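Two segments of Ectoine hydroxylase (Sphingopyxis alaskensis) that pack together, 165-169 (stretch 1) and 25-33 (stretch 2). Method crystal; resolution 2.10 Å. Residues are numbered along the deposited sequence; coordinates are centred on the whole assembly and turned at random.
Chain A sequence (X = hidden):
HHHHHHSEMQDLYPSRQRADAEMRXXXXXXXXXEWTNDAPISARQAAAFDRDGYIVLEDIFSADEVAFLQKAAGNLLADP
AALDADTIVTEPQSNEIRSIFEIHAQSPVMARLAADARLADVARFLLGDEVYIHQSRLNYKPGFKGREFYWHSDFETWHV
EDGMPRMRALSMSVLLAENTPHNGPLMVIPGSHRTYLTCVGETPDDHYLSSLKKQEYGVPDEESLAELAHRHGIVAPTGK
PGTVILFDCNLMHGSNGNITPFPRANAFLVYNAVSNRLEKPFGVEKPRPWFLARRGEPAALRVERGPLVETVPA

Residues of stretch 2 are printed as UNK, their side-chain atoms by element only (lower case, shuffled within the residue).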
ATOM      1  N   PRO A 165       8.255  13.100   5.018  1.00 28.80           N
ATOM      2  CA  PRO A 165       9.321  13.837   4.323  1.00 31.92           C
ATOM      3  C   PRO A 165      10.007  13.128   3.205  1.00 28.93           C
ATOM      4  O   PRO A 165      10.329  13.778   2.215  1.00 33.01           O
ATOM      5  CB  PRO A 165      10.369  14.139   5.424  1.00 33.62           C
ATOM      6  CG  PRO A 165      10.044  13.243   6.557  1.00 31.83           C
ATOM      7  CD  PRO A 165       8.624  12.718   6.391  1.00 31.26           C
ATOM      8  N   ARG A 166      10.245  11.818   3.358  1.00 27.62           N
ATOM      9  CA  ARG A 166      11.161  11.076   2.486  1.00 26.31           C
ATOM     10  C   ARG A 166      10.477   9.802   1.919  1.00 24.82           C
ATOM     11  O   ARG A 166       9.583   9.250   2.522  1.00 22.84           O
ATOM     12  CB  ARG A 166      12.442  10.675   3.205  1.00 25.68           C
ATOM     13  CG  ARG A 166      13.286  11.797   3.805  1.00 34.90           C
ATOM     14  CD  ARG A 166      13.931  12.582   2.700  1.00 41.67           C
ATOM     15  NE  ARG A 166      15.094  13.124   3.255  1.00 50.92           N
ATOM     16  CZ  ARG A 166      16.341  12.678   3.128  1.00 42.26           C
ATOM     17  NH1 ARG A 166      16.696  11.657   2.379  1.00 39.39           N
ATOM     18  NH2 ARG A 166      17.243  13.336   3.803  1.00 31.38           N
ATOM     19  N   MET A 167      11.000   9.286   0.808  1.00 23.81           N
ATOM     20  CA  MET A 167      10.460   8.027   0.241  1.00 23.96           C
ATOM     21  C   MET A 167      11.077   6.871   0.972  1.00 22.33           C
ATOM     22  O   MET A 167      12.094   6.360   0.541  1.00 23.71           O
ATOM     23  CB  MET A 167      10.744   7.946  -1.254  1.00 22.39           C
ATOM     24  CG  MET A 167      10.034   9.080  -2.021  1.00 20.67           C
ATOM     25  SD  MET A 167      10.460   8.849  -3.732  1.00 25.98           S
ATOM     26  CE  MET A 167       9.676  10.294  -4.429  1.00 26.23           C
ATOM     27  N   ARG A 168      10.498   6.528   2.107  1.00 23.33           N
ATOM     28  CA  ARG A 168      11.023   5.481   2.971  1.00 22.77           C
ATOM     29  C   ARG A 168       9.861   4.751   3.663  1.00 22.87           C
ATOM     30  O   ARG A 168       9.834   4.443   4.868  1.00 23.69           O
ATOM     31  CB  ARG A 168      12.115   6.002   3.920  1.00 28.40           C
ATOM     32  CG  ARG A 168      12.605   4.873   4.798  1.00 28.85           C
ATOM     33  CD  ARG A 168      13.969   4.450   5.232  1.00 41.39           C
ATOM     34  NE  ARG A 168      14.717   5.329   5.970  1.00 30.46           N
ATOM     35  CZ  ARG A 168      15.879   5.151   6.673  1.00 31.04           C
ATOM     36  NH1 ARG A 168      16.492   4.052   7.075  1.00 31.31           N
ATOM     37  NH2 ARG A 168      16.434   6.270   7.054  1.00 24.96           N
ATOM     38  N   ALA A 169       8.848   4.464   2.839  1.00 24.14           N
ATOM     39  CA  ALA A 169       7.663   3.726   3.234  1.00 23.25           C
ATOM     40  C   ALA A 169       7.281   2.760   2.155  1.00 22.25           C
ATOM     41  O   ALA A 169       7.607   2.944   0.967  1.00 23.24           O
ATOM     42  CB  ALA A 169       6.477   4.663   3.539  1.00 26.20           C
ATOM     43  N   UNK A  25      13.661  14.029  -9.923  1.00 36.00           N
ATOM     44  CA  UNK A  25      14.335  12.818  -9.513  1.00 32.50           C
ATOM     45  C   UNK A  25      13.972  12.365  -8.067  1.00 30.96           C
ATOM     46  O   UNK A  25      13.643  13.179  -7.162  1.00 32.04           O
ATOM     47  c   UNK A  25      15.793  13.204  -9.597  1.00 36.18           C
ATOM     48  c   UNK A  25      14.592  15.174 -10.017  1.00 36.45           C
ATOM     49  c   UNK A  25      15.812  14.665  -9.339  1.00 37.02           C
ATOM     50  N   UNK A  26      13.984  11.051  -7.886  1.00 29.62           N
ATOM     51  CA  UNK A  26      13.955  10.450  -6.577  1.00 24.62           C
ATOM     52  C   UNK A  26      15.320  10.789  -6.006  1.00 26.48           C
ATOM     53  O   UNK A  26      16.416  10.643  -6.619  1.00 23.87           O
ATOM     54  n   UNK A  26      12.172   4.943  -2.516  1.00 23.16           N
ATOM     55  c   UNK A  26      13.460   6.749  -5.438  1.00 27.89           C
ATOM     56  c   UNK A  26      13.729   8.931  -6.673  1.00 29.41           C
ATOM     57  c   UNK A  26      13.820   8.213  -5.315  1.00 27.22           C
ATOM     58  n   UNK A  26      11.040   5.378  -4.466  1.00 23.23           N
ATOM     59  n   UNK A  26      13.249   6.144  -4.147  1.00 23.06           N
ATOM     60  c   UNK A  26      12.150   5.500  -3.730  1.00 24.98           C
ATOM     61  N   UNK A  27      15.263  11.204  -4.776  1.00 24.33           N
ATOM     62  CA  UNK A  27      16.498  11.527  -4.040  1.00 28.90           C
ATOM     63  C   UNK A  27      16.747  10.613  -2.818  1.00 26.12           C
ATOM     64  O   UNK A  27      17.577  10.899  -2.002  1.00 29.95           O
ATOM     65  c   UNK A  27      16.219  13.937  -4.753  1.00 24.95           C
ATOM     66  c   UNK A  27      15.964  15.328  -4.145  1.00 28.98           C
ATOM     67  c   UNK A  27      17.458  13.965  -5.644  1.00 26.26           C
ATOM     68  c   UNK A  27      16.383  12.940  -3.587  1.00 24.55           C
ATOM     69  N   UNK A  28      15.995   9.525  -2.713  1.00 26.11           N
ATOM     70  CA  UNK A  28      16.101   8.546  -1.610  1.00 23.86           C
ATOM     71  C   UNK A  28      16.440   7.169  -2.187  1.00 23.27           C
ATOM     72  O   UNK A  28      16.062   6.878  -3.297  1.00 21.96           O
ATOM     73  o   UNK A  28      15.128   9.789   0.958  1.00 23.74           O
ATOM     74  c   UNK A  28      14.730   8.416  -0.927  1.00 23.90           C
ATOM     75  o   UNK A  28      13.430  10.333  -0.388  1.00 25.91           O
ATOM     76  c   UNK A  28      14.405   9.610  -0.058  1.00 26.68           C
ATOM     77  N   UNK A  29      17.121   6.301  -1.424  1.00 25.32           N
ATOM     78  CA  UNK A  29      17.184   4.925  -1.879  1.00 24.94           C
ATOM     79  C   UNK A  29      15.788   4.258  -2.064  1.00 23.92           C
ATOM     80  O   UNK A  29      14.779   4.731  -1.536  1.00 22.49           O
ATOM     81  c   UNK A  29      18.630   5.247  -0.022  1.00 30.24           C
ATOM     82  c   UNK A  29      17.746   6.485  -0.121  1.00 26.51           C
ATOM     83  c   UNK A  29      17.954   4.209  -0.777  1.00 24.71           C
ATOM     84  N   UNK A  30      15.765   3.178  -2.826  1.00 22.99           N
ATOM     85  CA  UNK A  30      14.596   2.273  -2.893  1.00 23.90           C
ATOM     86  C   UNK A  30      14.725   1.177  -1.805  1.00 21.89           C
ATOM     87  O   UNK A  30      13.817   0.955  -1.029  1.00 23.22           O
ATOM     88  c   UNK A  30      14.274   2.866  -5.354  1.00 23.16           C
ATOM     89  c   UNK A  30      13.030   0.974  -4.412  1.00 22.95           C
ATOM     90  c   UNK A  30      14.341   1.739  -4.302  1.00 24.08           C
ATOM     91  N   UNK A  31      15.835   0.450  -1.824  1.00 25.62           N
ATOM     92  CA  UNK A  31      16.138  -0.567  -0.827  1.00 21.29           C
ATOM     93  C   UNK A  31      17.134   0.162   0.128  1.00 25.74           C
ATOM     94  O   UNK A  31      18.218   0.610  -0.261  1.00 23.72           O
ATOM     95  c   UNK A  31      17.313  -2.745  -0.380  1.00 25.44           C
ATOM     96  c   UNK A  31      16.782  -1.791  -1.441  1.00 22.98           C
ATOM     97  c   UNK A  31      15.810  -2.462  -2.373  1.00 24.42           C
ATOM     98  N   UNK A  32      16.753   0.264   1.381  1.00 22.66           N
ATOM     99  CA  UNK A  32      17.508   1.061   2.344  1.00 23.86           C
ATOM    100  C   UNK A  32      18.507   0.255   3.216  1.00 27.17           C
ATOM    101  O   UNK A  32      18.972   0.724   4.297  1.00 25.94           O
ATOM    102  c   UNK A  32      16.518   1.764   3.235  1.00 22.65           C
ATOM    103  n   UNK A  32      14.907   4.811   1.949  1.00 22.62           N
ATOM    104  c   UNK A  32      15.748   2.880   2.591  1.00 21.93           C
ATOM    105  c   UNK A  32      15.921   4.221   2.659  1.00 19.80           C
ATOM    106  c   UNK A  32      14.140   3.863   1.420  1.00 21.30           C
ATOM    107  n   UNK A  32      14.643   2.681   1.784  1.00 24.68           N
ATOM    108  N   UNK A  33      18.799  -0.964   2.794  1.00 26.98           N
ATOM    109  CA  UNK A  33      19.745  -1.835   3.555  1.00 26.03           C
ATOM    110  C   UNK A  33      20.712  -2.405   2.561  1.00 28.23           C
ATOM    111  O   UNK A  33      20.310  -2.665   1.427  1.00 27.16           O
ATOM    112  c   UNK A  33      19.018  -3.036   4.242  1.00 25.83           C
ATOM    113  o   UNK A  33      18.134  -2.625   5.304  1.00 23.84           O
TER

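Position 25 has three side-chain carbons that close a ring onto its own backbone N. It makes no contact with stretch 1. A ring through the backbone nitrogen means proline: Pro 25.

Position 26 has three carbons, then a nitrogen, then a carbon carrying two more nitrogens. The chain is long and extended, with chi1 to chi3 all t. Its CA-to-CB bond points sideways, but its end comes nearer to stretch 1. One terminal nitrogen lies 3.6 Å from CB of Met 167, which sits over one face of the planar end group. A guanidinium on three carbons is arginine: Arg 26. Its NH2 is also 3.4 Å from O of Met 167, but the angle is too poor for a hydrogen bond.

Position 27 has four side-chain carbons, forked at the second. It is exposed and does not touch stretch 1. The fork one carbon beyond CB identifies Leu 27.

Position 28 has two carbons, the second carrying two oxygens. Its CA-to-CB bond points toward stretch 1. One oxygen is 2.8 Å from NH1 of Arg 166, and the other is 2.9 Å from N of Met 167. A carboxylate directly on CB, facing two N-H donors, is aspartate: Asp 28. OD1 takes the bond from Arg 166 and OD2 the one from Met 167.

Position 29 has three carbons closing a ring onto the backbone N. The ring does not reach stretch 1. This is Pro 29. Arg 26 NH2 donates to Pro 29 O at 2.8 Å, and Arg 26 NE donates to Asp 28 O at 3.0 Å. These bonds tie the arginine back to its own loop.

Position 30 has one carbon carrying two more. CA-to-CB points away from stretch 1, and the residue is buried. Branching at CB with carbon alone gives Val 30.

Position 31 has the same three-carbon fork and is out of reach of stretch 1. It is Val 31.

Position 32 has one carbon, then a five-membered ring of three carbons and two nitrogens. CD of Arg 168 lies over one face of this ring, and O of Met 167 lies at its edge. The ring is an imidazole, so this is His 32. CD of Arg 168 is 3.4 Å from the His 32 ring centroid, a CH-pi contact.

Position 33 has one carbon and one oxygen, and makes no contact with stretch 1. It is Ser 33.

The contact joins two irregular segments and buries 388 Å² in total. Asp 28 is its polar anchor. One carboxylate oxygen forms a salt bridge with Arg 166, with the bond at the guanidinium edge, while the other accepts the backbone N-H of Met 167. Met 167 is the most covered residue. Its CB packs on the Arg 26 guanidinium, and its O approaches CE1 of His 32 at 3.3 Å. Arg 168 completes the contact by laying its aliphatic CD on the imidazole face.

Stretch 2, residues 25-33: PRLDPVVHS
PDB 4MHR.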